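Side-chain contacts in putative hydrolase YdeN (Bacillus subtilis, PDB 1UXO), which is probably a serine hydrolase of the alpha/beta-hydrolase fold, related to RBBP9, whose natural substrate is not established: residues Y13-S17 against T18-F22; R81-E84 against H85-L88; Q140-F144 against S145-D149; P106-Q109 against M110-E113. The protein carries 2 engineered substitutions. All coordinates share one frame; numbering follows the deposited sequence.

How the contacts relate
None of the four contacts is fully buried; each is a local one, at a turn or helix end round the parallel sheet. Contacts 1, 3 and 4 lie near the predicted catalytic residues, contact 3 closest: 13-22 ties its turns with polar side chains and water, while 140-149, a loop running into a helix, sets a proline on an aromatic face. Contact 2, at the far end of helix 75-84 and away from that site, combines apolar packing with an ion pair. Contact 4 is the most superficial, a leucine pair with a carboxylate on its wet side. It touches contact 1 through Tyr13 and contact 3 through Ile141 and Phe146, whereas contact 2 touches none of the others.

Contact 1. Residues Y13-S17 against T18-F22; sequences YRASS and TNHWF
The carboxamide of Asn19 reaches back to Ser16, and OD1 accepts the Ser16 N-H at 2.9 Å in the carbonyl plane, on a lone pair. CG of Asn19 lies anti to its carbonyl carbon (chi1 -70°), which turns the amide toward the preceding chain. In return Asn19 N donates to Ser16 O at 3.0 Å, nearly straight at the hydrogen but from above the carbonyl plane. Asparagine suits the place because OD1 accepts here while ND2 donates to Glu169. Water 2 donates to the same OD1 and also bonds Ser16 OG, whose hydroxyl lies 3.3 Å from Thr18 OG1. Were Asn19 an alanine, Ser16 N and Glu169 would probably lose these side-chain partners, and the turn would be less firmly held. The Phe22 ring turns its edge to Ser16 O, with CD2 3.6 Å from that oxygen. Further along, the small methyl CB of Ala15 sits 4.0 Å from His20 NE2, and water 1 joins this nitrogen to Arg14 O. Residues 16-22 form a type I beta turn, Ser16 to Asn19, running into a type II' turn, Asn19 to Phe22, on the loop after strand 6-10 near the predicted catalytic His166.

Contact 2. Residues R81-E84 against H85-L88; sequences RFLE and HLQL
Leu86 folds back on Phe82 and Leu83 in a local apolar contact at the C-terminal end of helix 75-84, where the chain turns toward strand 92-98. The branch that touches is CD2 of Leu86: it lies 4.1 Å from Phe82 CE2, at a slant to the ring, and 4.2 Å from Leu83 CD2. With CG anti to the backbone N (chi1 -159°), the leucine brings CD2 toward Phe82 and Leu83. Phe82 also has CG anti to its N, and its side chain also touches Leu53 and Leu56 of helix 49-57. Two backbone bonds finish the helix, His85 N to Phe82 O at 3.2 Å and Leu86 N to Leu83 O at 3.2 Å, both reaching three residues back. On another face of the last turn, Arg81 NH1 meets Glu84 OE1 at 2.9 Å, in the guanidinium plane and on the syn side of the carboxylate, 26° out of its plane. Arg81 also donates to the carbonyls of Gly117 and Ser118, and Glu84 OE2 accepts from Asp120 N. The chemistry therefore divides: branched and aromatic carbons fill the buried side, while the paired Arg81 and Glu84 each also bond the 117-120 loop, and so join the helix end to it.

Contact 3. Residues Q140-F144 against S145-D149; sequences QIVPF and SFSKD
Phe146 lies against Pro143 at the start of helix 144-153, with Pro143 in the N-cap position, in a predicted serine hydrolase of alpha/beta-hydrolase fold. From the backbone outward, Phe146 CB comes 3.2 Å from Pro143 O, the carbonyl that also accepts Phe146 N. CG stands anti to the carbonyl carbon (chi1 -72°), which lays the ring over the proline. Beyond it Phe146 CD1 meets Pro143 CB at 3.8 Å, and CD2 meets Pro143 CD at 3.9 Å. At the tip, Phe146 CZ lies 4.1 Å from Pro143 CG and also touches Pro106. The proline ring thus covers one face, its CD sitting 10° off the ring normal in a CH-pi contact. Proline suits the spot because its C-H groups beside nitrogen are good CH-pi donors. Lys103 makes a cation-pi contact with the same aromatic ring. A serine in place of Phe146 would probably uncover the proline and cost Lys103 its aromatic partner. Val142, whose N donates to the predicted catalytic Asp139, packs CG1 3.8 Å from Ser147 OG. The small hydroxyl of Ser147 bonds Gly100 O and accepts a hydrogen bond from water 3, which donates another to Val142 O at 2.8 Å.

Contact 4. Residues P106-Q109 against M110-E113; sequences PTLQ and MLDE
Leu108 and Leu111 lie alongside each other, heading in one direction, CD1 against CD1 at 3.9 Å, and form the tight part of this turn. Both have CG anti to the carbonyl carbon (chi1 -76° and -52°), consistent with the two chains lying alongside. Branched leucines suit this side: Leu108 continues onto Tyr13 and Ile141, and Leu111 is buried against Pro47. Met110, present as selenomethionine, adds a looser touch, its CG 4.3 Å from Leu108 CD2, before its long flexible chain bends off toward Tyr13. The other flank is polar and more open. Gln109 is exposed, and its extended chain runs beside Asp112 with the amide and carboxylate planes 43° apart, touching through carbon rather than through the amide. Asp112 OD1 has partners of its own, the hydroxyl of Ser104 and water 4, which donates to it at 2.7 Å and to Leu108 O as well. Leu111 N bonds Leu108 O at 3.1 Å and Asp112 N bonds Gln109 O at 2.9 Å. These three-residue steps are the mark of a 3-10 turn, here in the loop after strand 92-98, with the Leu108 side chain about 6 Å from that of the predicted catalytic Ser73.

Contact 1. Residues Y13-S17 against T18-F22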
loop_
_atom_site.group_PDB
_atom_site.type_symbol
_atom_site.label_atom_id
_atom_site.label_comp_id
_atom_site.label_asym_id
_atom_site.label_seq_id
_atom_site.Cartn_x
_atom_site.Cartn_y
_atom_site.Cartn_z
ATOM N N TYR A 13 7.677 6.599 3.882
ATOM C CA TYR A 13 8.822 7.390 4.378
ATOM C C TYR A 13 8.424 8.381 5.488
ATOM O O TYR A 13 7.397 9.093 5.407
ATOM C CB TYR A 13 9.416 8.114 3.181
ATOM C CG TYR A 13 10.489 9.112 3.493
ATOM C CD1 TYR A 13 11.621 8.748 4.193
ATOM C CD2 TYR A 13 10.381 10.432 3.043
ATOM C CE1 TYR A 13 12.635 9.708 4.489
ATOM C CE2 TYR A 13 11.394 11.385 3.335
ATOM C CZ TYR A 13 12.510 10.990 4.039
ATOM O OH TYR A 13 13.493 11.920 4.366
ATOM N N ARG A 14 9.217 8.388 6.546
ATOM C CA ARG A 14 9.080 9.317 7.629
ATOM C C ARG A 14 7.738 9.212 8.254
ATOM O O ARG A 14 7.075 10.245 8.456
ATOM C CB ARG A 14 9.173 10.766 7.127
ATOM C CG ARG A 14 10.536 11.330 7.024
ATOM C CD ARG A 14 10.555 12.813 7.365
ATOM N NE ARG A 14 9.394 13.504 6.798
ATOM C CZ ARG A 14 9.327 14.819 6.605
ATOM N NH1 ARG A 14 10.363 15.629 6.913
ATOM N NH2 ARG A 14 8.225 15.322 6.079
ATOM N N ALA A 15 7.266 7.994 8.452
ATOM C CA ALA A 15 6.007 7.791 9.101
ATOM C C ALA A 15 6.121 6.573 9.999
ATOM O O ALA A 15 7.053 5.806 9.863
ATOM C CB ALA A 15 4.906 7.608 8.075
ATOM N N SER A 16 5.127 6.404 10.874
ATOM C CA SER A 16 4.924 5.204 11.680
ATOM C C SER A 16 3.432 4.943 11.840
ATOM O O SER A 16 2.575 5.674 11.302
ATOM C CB SER A 16 5.551 5.365 13.096
ATOM O OG SER A 16 4.760 6.234 13.926
ATOM N N SER A 17 3.117 3.913 12.615
ATOM C CA SER A 17 1.764 3.410 12.745
ATOM C C SER A 17 0.820 4.419 13.366
ATOM O O SER A 17 -0.397 4.256 13.279
ATOM C CB SER A 17 1.794 2.128 13.575
ATOM O OG SER A 17 2.239 2.424 14.894
ATOM N N THR A 18 1.347 5.495 13.967
ATOM C CA THR A 18 0.479 6.443 14.629
ATOM C C THR A 18 0.079 7.611 13.734
ATOM O O THR A 18 -0.763 8.437 14.146
ATOM C CB THR A 18 1.128 7.050 15.916
ATOM O OG1 THR A 18 2.360 7.705 15.571
ATOM C CG2 THR A 18 1.407 5.993 16.964
ATOM N N ASN A 19 0.690 7.713 12.554
ATOM C CA ASN A 19 0.516 8.858 11.658
ATOM C C ASN A 19 -0.680 8.705 10.693
ATOM O O ASN A 19 -1.210 7.597 10.457
ATOM C CB ASN A 19 1.768 9.082 10.805
ATOM C CG ASN A 19 2.977 9.611 11.636
ATOM O OD1 ASN A 19 4.076 8.988 11.660
ATOM N ND2 ASN A 19 2.794 10.764 12.292
ATOM N N HIS A 20 -1.081 9.837 10.141
ATOM C CA HIS A 20 -2.013 9.894 9.007
ATOM C C HIS A 20 -3.351 9.217 9.360
ATOM O O HIS A 20 -3.880 9.408 10.487
ATOM C CB HIS A 20 -1.289 9.386 7.711
ATOM C CG HIS A 20 0.071 9.996 7.541
ATOM N ND1 HIS A 20 0.320 11.302 7.866
ATOM C CD2 HIS A 20 1.249 9.483 7.123
ATOM C CE1 HIS A 20 1.605 11.565 7.690
ATOM N NE2 HIS A 20 2.182 10.475 7.219
ATOM N N TRP A 21 -3.843 8.411 8.448
ATOM C CA TRP A 21 -5.176 7.788 8.523
ATOM C C TRP A 21 -5.148 6.324 9.019
ATOM O O TRP A 21 -6.190 5.653 9.021
ATOM C CB TRP A 21 -5.890 7.910 7.166
ATOM C CG TRP A 21 -5.005 7.734 6.010
ATOM C CD1 TRP A 21 -4.280 8.717 5.378
ATOM C CD2 TRP A 21 -4.662 6.506 5.358
ATOM N NE1 TRP A 21 -3.521 8.175 4.385
ATOM C CE2 TRP A 21 -3.730 6.823 4.349
ATOM C CE3 TRP A 21 -5.037 5.163 5.530
ATOM C CZ2 TRP A 21 -3.168 5.859 3.512
ATOM C CZ3 TRP A 21 -4.479 4.197 4.676
ATOM C CH2 TRP A 21 -3.546 4.570 3.681
ATOM N N PHE A 22 -3.980 5.826 9.442
ATOM C CA PHE A 22 -3.849 4.398 9.761
ATOM C C PHE A 22 -4.651 4.021 11.028
ATOM O O PHE A 22 -5.369 3.026 11.031
ATOM C CB PHE A 22 -2.338 3.897 9.835
ATOM C CG PHE A 22 -1.419 4.510 8.780
ATOM C CD1 PHE A 22 -1.799 4.531 7.410
ATOM C CD2 PHE A 22 -0.202 5.111 9.118
ATOM C CE1 PHE A 22 -0.956 5.098 6.449
ATOM C CE2 PHE A 22 0.620 5.652 8.145
ATOM C CZ PHE A 22 0.227 5.668 6.818
HETATM O O HOH W 1 4.973 11.002 6.969
HETATM O O HOH W 2 5.850 8.726 13.432
#

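Contact 2. Residues R81-E84 against H85-L88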
loop_
_atom_site.group_PDB
_atom_site.type_symbol
_atom_site.label_atom_id
_atom_site.label_comp_id
_atom_site.label_asym_id
_atom_site.label_seq_id
_atom_site.Cartn_x
_atom_site.Cartn_y
_atom_site.Cartn_z
ATOM N N ARG A 81 7.601 -5.443 -4.331
ATOM C CA ARG A 81 8.798 -6.264 -4.323
ATOM C C ARG A 81 8.617 -7.514 -3.486
ATOM O O ARG A 81 9.123 -8.581 -3.837
ATOM C CB ARG A 81 9.982 -5.490 -3.857
ATOM C CG ARG A 81 10.420 -4.440 -4.802
ATOM C CD ARG A 81 11.059 -5.082 -6.076
ATOM N NE ARG A 81 11.495 -4.043 -6.956
ATOM C CZ ARG A 81 11.659 -4.155 -8.252
ATOM N NH1 ARG A 81 11.476 -5.319 -8.887
ATOM N NH2 ARG A 81 12.026 -3.054 -8.892
ATOM N N PHE A 82 7.945 -7.379 -2.346
ATOM C CA PHE A 82 7.630 -8.518 -1.486
ATOM C C PHE A 82 6.830 -9.567 -2.217
ATOM O O PHE A 82 7.153 -10.775 -2.165
ATOM C CB PHE A 82 6.906 -7.985 -0.249
ATOM C CG PHE A 82 6.623 -8.983 0.777
ATOM C CD1 PHE A 82 7.639 -9.627 1.454
ATOM C CD2 PHE A 82 5.285 -9.265 1.114
ATOM C CE1 PHE A 82 7.316 -10.582 2.458
ATOM C CE2 PHE A 82 4.969 -10.195 2.134
ATOM C CZ PHE A 82 6.002 -10.847 2.784
ATOM N N LEU A 83 5.770 -9.159 -2.909
ATOM C CA LEU A 83 4.917 -10.127 -3.620
ATOM C C LEU A 83 5.663 -10.779 -4.750
ATOM O O LEU A 83 5.403 -11.947 -5.044
ATOM C CB LEU A 83 3.692 -9.449 -4.199
ATOM C CG LEU A 83 2.752 -8.833 -3.160
ATOM C CD1 LEU A 83 1.722 -8.079 -3.950
ATOM C CD2 LEU A 83 2.114 -9.913 -2.340
ATOM N N GLU A 84 6.594 -10.063 -5.403
ATOM C CA GLU A 84 7.361 -10.690 -6.494
ATOM C C GLU A 84 8.089 -11.919 -6.042
ATOM O O GLU A 84 8.209 -12.868 -6.804
ATOM C CB GLU A 84 8.470 -9.782 -7.030
ATOM C CG GLU A 84 8.062 -8.768 -7.983
ATOM C CD GLU A 84 9.261 -8.002 -8.560
ATOM O OE1 GLU A 84 10.219 -7.695 -7.825
ATOM O OE2 GLU A 84 9.241 -7.710 -9.768
ATOM N N HIS A 85 8.601 -11.906 -4.819
ATOM C CA HIS A 85 9.427 -13.004 -4.348
ATOM C C HIS A 85 8.693 -13.993 -3.420
ATOM O O HIS A 85 9.299 -14.903 -2.900
ATOM C CB HIS A 85 10.678 -12.420 -3.672
ATOM C CG HIS A 85 11.677 -11.879 -4.654
ATOM N ND1 HIS A 85 12.615 -10.932 -4.315
ATOM C CD2 HIS A 85 11.854 -12.125 -5.987
ATOM C CE1 HIS A 85 13.341 -10.637 -5.386
ATOM N NE2 HIS A 85 12.903 -11.342 -6.416
ATOM N N LEU A 86 7.376 -13.835 -3.294
ATOM C CA LEU A 86 6.589 -14.681 -2.401
ATOM C C LEU A 86 6.055 -15.916 -3.136
ATOM O O LEU A 86 5.451 -15.807 -4.192
ATOM C CB LEU A 86 5.415 -13.845 -1.917
ATOM C CG LEU A 86 4.723 -14.261 -0.646
ATOM C CD1 LEU A 86 5.762 -14.406 0.465
ATOM C CD2 LEU A 86 3.678 -13.199 -0.277
ATOM N N GLN A 87 6.291 -17.096 -2.567
ATOM C CA GLN A 87 5.692 -18.334 -3.052
ATOM C C GLN A 87 4.329 -18.462 -2.416
ATOM O O GLN A 87 4.219 -18.594 -1.179
ATOM C CB GLN A 87 6.524 -19.588 -2.711
ATOM C CG GLN A 87 5.784 -20.863 -3.126
ATOM C CD GLN A 87 6.594 -21.951 -3.863
ATOM O OE1 GLN A 87 7.528 -22.525 -3.275
ATOM N NE2 GLN A 87 6.184 -22.285 -5.132
ATOM N N LEU A 88 3.294 -18.373 -3.224
ATOM C CA LEU A 88 1.921 -18.387 -2.717
ATOM C C LEU A 88 1.180 -19.555 -3.307
ATOM O O LEU A 88 1.300 -19.837 -4.503
ATOM C CB LEU A 88 1.200 -17.115 -3.145
ATOM C CG LEU A 88 1.566 -15.812 -2.434
ATOM C CD1 LEU A 88 0.920 -14.604 -3.142
ATOM C CD2 LEU A 88 1.155 -15.868 -0.977
#

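Contact 3. Residues Q140-F144 against S145-D149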
loop_
_atom_site.group_PDB
_atom_site.type_symbol
_atom_site.label_atom_id
_atom_site.label_comp_id
_atom_site.label_asym_id
_atom_site.label_seq_id
_atom_site.Cartn_x
_atom_site.Cartn_y
_atom_site.Cartn_z
ATOM N N GLN A 140 2.154 16.459 -4.891
ATOM C CA GLN A 140 3.426 16.987 -5.301
ATOM C C GLN A 140 4.615 16.095 -4.887
ATOM O O GLN A 140 5.780 16.457 -5.151
ATOM C CB GLN A 140 3.580 18.392 -4.682
ATOM C CG GLN A 140 2.458 19.421 -5.082
ATOM C CD GLN A 140 2.431 19.628 -6.542
ATOM O OE1 GLN A 140 3.487 19.927 -7.146
ATOM N NE2 GLN A 140 1.270 19.366 -7.174
ATOM N N ILE A 141 4.353 14.959 -4.253
ATOM C CA ILE A 141 5.424 14.014 -3.859
ATOM C C ILE A 141 5.447 12.825 -4.799
ATOM O O ILE A 141 6.472 12.508 -5.407
ATOM C CB ILE A 141 5.280 13.570 -2.398
ATOM C CG1 ILE A 141 5.429 14.783 -1.456
ATOM C CG2 ILE A 141 6.354 12.495 -2.119
ATOM C CD1 ILE A 141 5.042 14.524 0.002
ATOM N N VAL A 142 4.290 12.166 -4.923
ATOM C CA VAL A 142 4.056 11.126 -5.926
ATOM C C VAL A 142 3.140 11.677 -7.035
ATOM O O VAL A 142 1.933 11.763 -6.858
ATOM C CB VAL A 142 3.410 9.872 -5.324
ATOM C CG1 VAL A 142 3.284 8.807 -6.398
ATOM C CG2 VAL A 142 4.294 9.295 -4.204
ATOM N N PRO A 143 3.676 12.037 -8.169
ATOM C CA PRO A 143 2.826 12.604 -9.228
ATOM C C PRO A 143 1.746 11.635 -9.594
ATOM O O PRO A 143 1.948 10.395 -9.676
ATOM C CB PRO A 143 3.803 12.865 -10.371
ATOM C CG PRO A 143 5.122 12.959 -9.688
ATOM C CD PRO A 143 5.107 11.988 -8.548
ATOM N N PHE A 144 0.544 12.183 -9.736
ATOM C CA PHE A 144 -0.616 11.408 -10.143
ATOM C C PHE A 144 -0.394 10.471 -11.306
ATOM O O PHE A 144 -0.842 9.309 -11.269
ATOM C CB PHE A 144 -1.831 12.327 -10.430
ATOM C CG PHE A 144 -3.069 11.556 -10.833
ATOM C CD1 PHE A 144 -3.816 10.888 -9.878
ATOM C CD2 PHE A 144 -3.480 11.522 -12.179
ATOM C CE1 PHE A 144 -4.964 10.180 -10.268
ATOM C CE2 PHE A 144 -4.640 10.842 -12.555
ATOM C CZ PHE A 144 -5.344 10.139 -11.616
ATOM N N SER A 145 0.338 10.940 -12.315
ATOM C CA SER A 145 0.646 10.124 -13.496
ATOM C C SER A 145 1.407 8.846 -13.158
ATOM O O SER A 145 1.246 7.820 -13.813
ATOM C CB SER A 145 1.458 10.948 -14.512
ATOM O OG SER A 145 2.692 11.327 -13.957
ATOM N N PHE A 146 2.256 8.918 -12.145
ATOM C CA PHE A 146 3.012 7.728 -11.711
ATOM C C PHE A 146 2.080 6.653 -11.122
ATOM O O PHE A 146 2.323 5.418 -11.256
ATOM C CB PHE A 146 4.012 8.107 -10.629
ATOM C CG PHE A 146 5.220 8.901 -11.079
ATOM C CD1 PHE A 146 5.199 9.831 -12.137
ATOM C CD2 PHE A 146 6.367 8.751 -10.354
ATOM C CE1 PHE A 146 6.332 10.570 -12.477
ATOM C CE2 PHE A 146 7.537 9.498 -10.671
ATOM C CZ PHE A 146 7.521 10.395 -11.733
ATOM N N SER A 147 1.021 7.096 -10.440
ATOM C CA SER A 147 0.063 6.182 -9.818
ATOM C C SER A 147 -0.864 5.598 -10.887
ATOM O O SER A 147 -1.185 4.427 -10.867
ATOM C CB SER A 147 -0.749 6.889 -8.727
ATOM O OG SER A 147 0.085 7.257 -7.643
ATOM N N LYS A 148 -1.250 6.413 -11.858
ATOM C CA LYS A 148 -2.069 5.948 -12.955
ATOM C C LYS A 148 -1.282 4.927 -13.822
ATOM O O LYS A 148 -1.831 3.898 -14.213
ATOM C CB LYS A 148 -2.536 7.159 -13.814
ATOM C CG LYS A 148 -3.447 6.724 -14.976
ATOM C CD LYS A 148 -4.238 7.871 -15.588
ATOM C CE LYS A 148 -5.539 7.390 -16.223
ATOM N NZ LYS A 148 -6.560 8.432 -16.609
ATOM N N ASP A 149 0.011 5.206 -14.050
ATOM C CA ASP A 149 0.943 4.338 -14.788
ATOM C C ASP A 149 0.993 3.002 -14.089
ATOM O O ASP A 149 0.818 1.964 -14.719
ATOM C CB ASP A 149 2.335 4.964 -14.752
ATOM C CG ASP A 149 3.425 4.230 -15.599
ATOM O OD1 ASP A 149 3.122 3.300 -16.402
ATOM O OD2 ASP A 149 4.665 4.487 -15.439
HETATM O O HOH W 3 -0.129 9.917 -6.863
#

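Contact 4. Residues P106-Q109 against M110-E113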
loop_
_atom_site.group_PDB
_atom_site.type_symbol
_atom_site.label_atom_id
_atom_site.label_comp_id
_atom_site.label_asym_id
_atom_site.label_seq_id
_atom_site.Cartn_x
_atom_site.Cartn_y
_atom_site.Cartn_z
ATOM N N PRO A 106 11.322 12.045 -8.392
ATOM C CA PRO A 106 12.314 13.112 -8.528
ATOM C C PRO A 106 12.595 13.932 -7.271
ATOM O O PRO A 106 13.733 14.376 -7.098
ATOM C CB PRO A 106 11.752 13.965 -9.660
ATOM C CG PRO A 106 10.943 13.012 -10.420
ATOM C CD PRO A 106 10.255 12.161 -9.399
ATOM N N THR A 107 11.607 14.126 -6.396
ATOM C CA THR A 107 11.860 14.963 -5.227
ATOM C C THR A 107 12.400 14.151 -4.045
ATOM O O THR A 107 12.754 14.743 -3.030
ATOM C CB THR A 107 10.673 15.781 -4.815
ATOM O OG1 THR A 107 9.639 14.891 -4.399
ATOM C CG2 THR A 107 10.108 16.608 -5.995
ATOM N N LEU A 108 12.442 12.824 -4.165
ATOM C CA LEU A 108 12.945 11.906 -3.120
ATOM C C LEU A 108 13.816 10.796 -3.745
ATOM O O LEU A 108 13.550 9.598 -3.637
ATOM C CB LEU A 108 11.747 11.301 -2.379
ATOM C CG LEU A 108 11.057 12.238 -1.373
ATOM C CD1 LEU A 108 9.778 11.575 -0.778
ATOM C CD2 LEU A 108 11.989 12.596 -0.223
ATOM N N GLN A 109 14.883 11.203 -4.412
ATOM C CA GLN A 109 15.785 10.268 -5.080
ATOM C C GLN A 109 16.548 9.357 -4.077
ATOM O O GLN A 109 16.944 8.218 -4.405
ATOM C CB GLN A 109 16.696 11.045 -6.090
ATOM C CG GLN A 109 15.905 11.517 -7.327
ATOM C CD GLN A 109 16.730 12.220 -8.425
ATOM O OE1 GLN A 109 17.874 12.464 -8.235
ATOM N NE2 GLN A 109 16.114 12.547 -9.551
HETATM N N MSE A 110 16.665 9.806 -2.824
HETATM C CA MSE A 110 17.233 9.005 -1.748
HETATM C C MSE A 110 16.519 7.668 -1.532
HETATM O O MSE A 110 17.039 6.763 -0.863
HETATM C CB MSE A 110 17.136 9.791 -0.421
HETATM C CG MSE A 110 15.686 10.380 -0.083
HETATM SE SE MSE A 110 15.752 10.943 1.789
HETATM C CE MSE A 110 16.056 9.170 2.860
ATOM N N LEU A 111 15.315 7.545 -2.080
ATOM C CA LEU A 111 14.486 6.352 -1.958
ATOM C C LEU A 111 14.524 5.486 -3.219
ATOM O O LEU A 111 13.753 4.522 -3.340
ATOM C CB LEU A 111 13.039 6.779 -1.628
ATOM C CG LEU A 111 12.755 7.723 -0.452
ATOM C CD1 LEU A 111 11.219 7.939 -0.294
ATOM C CD2 LEU A 111 13.341 7.158 0.835
ATOM N N ASP A 112 15.416 5.815 -4.169
ATOM C CA ASP A 112 15.464 5.119 -5.437
ATOM C C ASP A 112 15.646 3.634 -5.367
ATOM O O ASP A 112 15.195 2.934 -6.272
ATOM C CB ASP A 112 16.554 5.696 -6.371
ATOM C CG ASP A 112 16.127 6.955 -7.084
ATOM O OD1 ASP A 112 14.957 7.395 -7.016
ATOM O OD2 ASP A 112 16.957 7.609 -7.806
ATOM N N GLU A 113 16.244 3.119 -4.292
ATOM C CA GLU A 113 16.502 1.709 -4.251
ATOM C C GLU A 113 15.210 0.900 -4.173
ATOM O O GLU A 113 15.196 -0.246 -4.567
ATOM C CB GLU A 113 17.463 1.329 -3.125
ATOM C CG GLU A 113 16.887 1.300 -1.764
ATOM C CD GLU A 113 17.936 0.874 -0.759
ATOM O OE1 GLU A 113 19.161 1.179 -0.952
ATOM O OE2 GLU A 113 17.564 0.261 0.211
HETATM O O HOH W 4 12.802 7.617 -5.468
#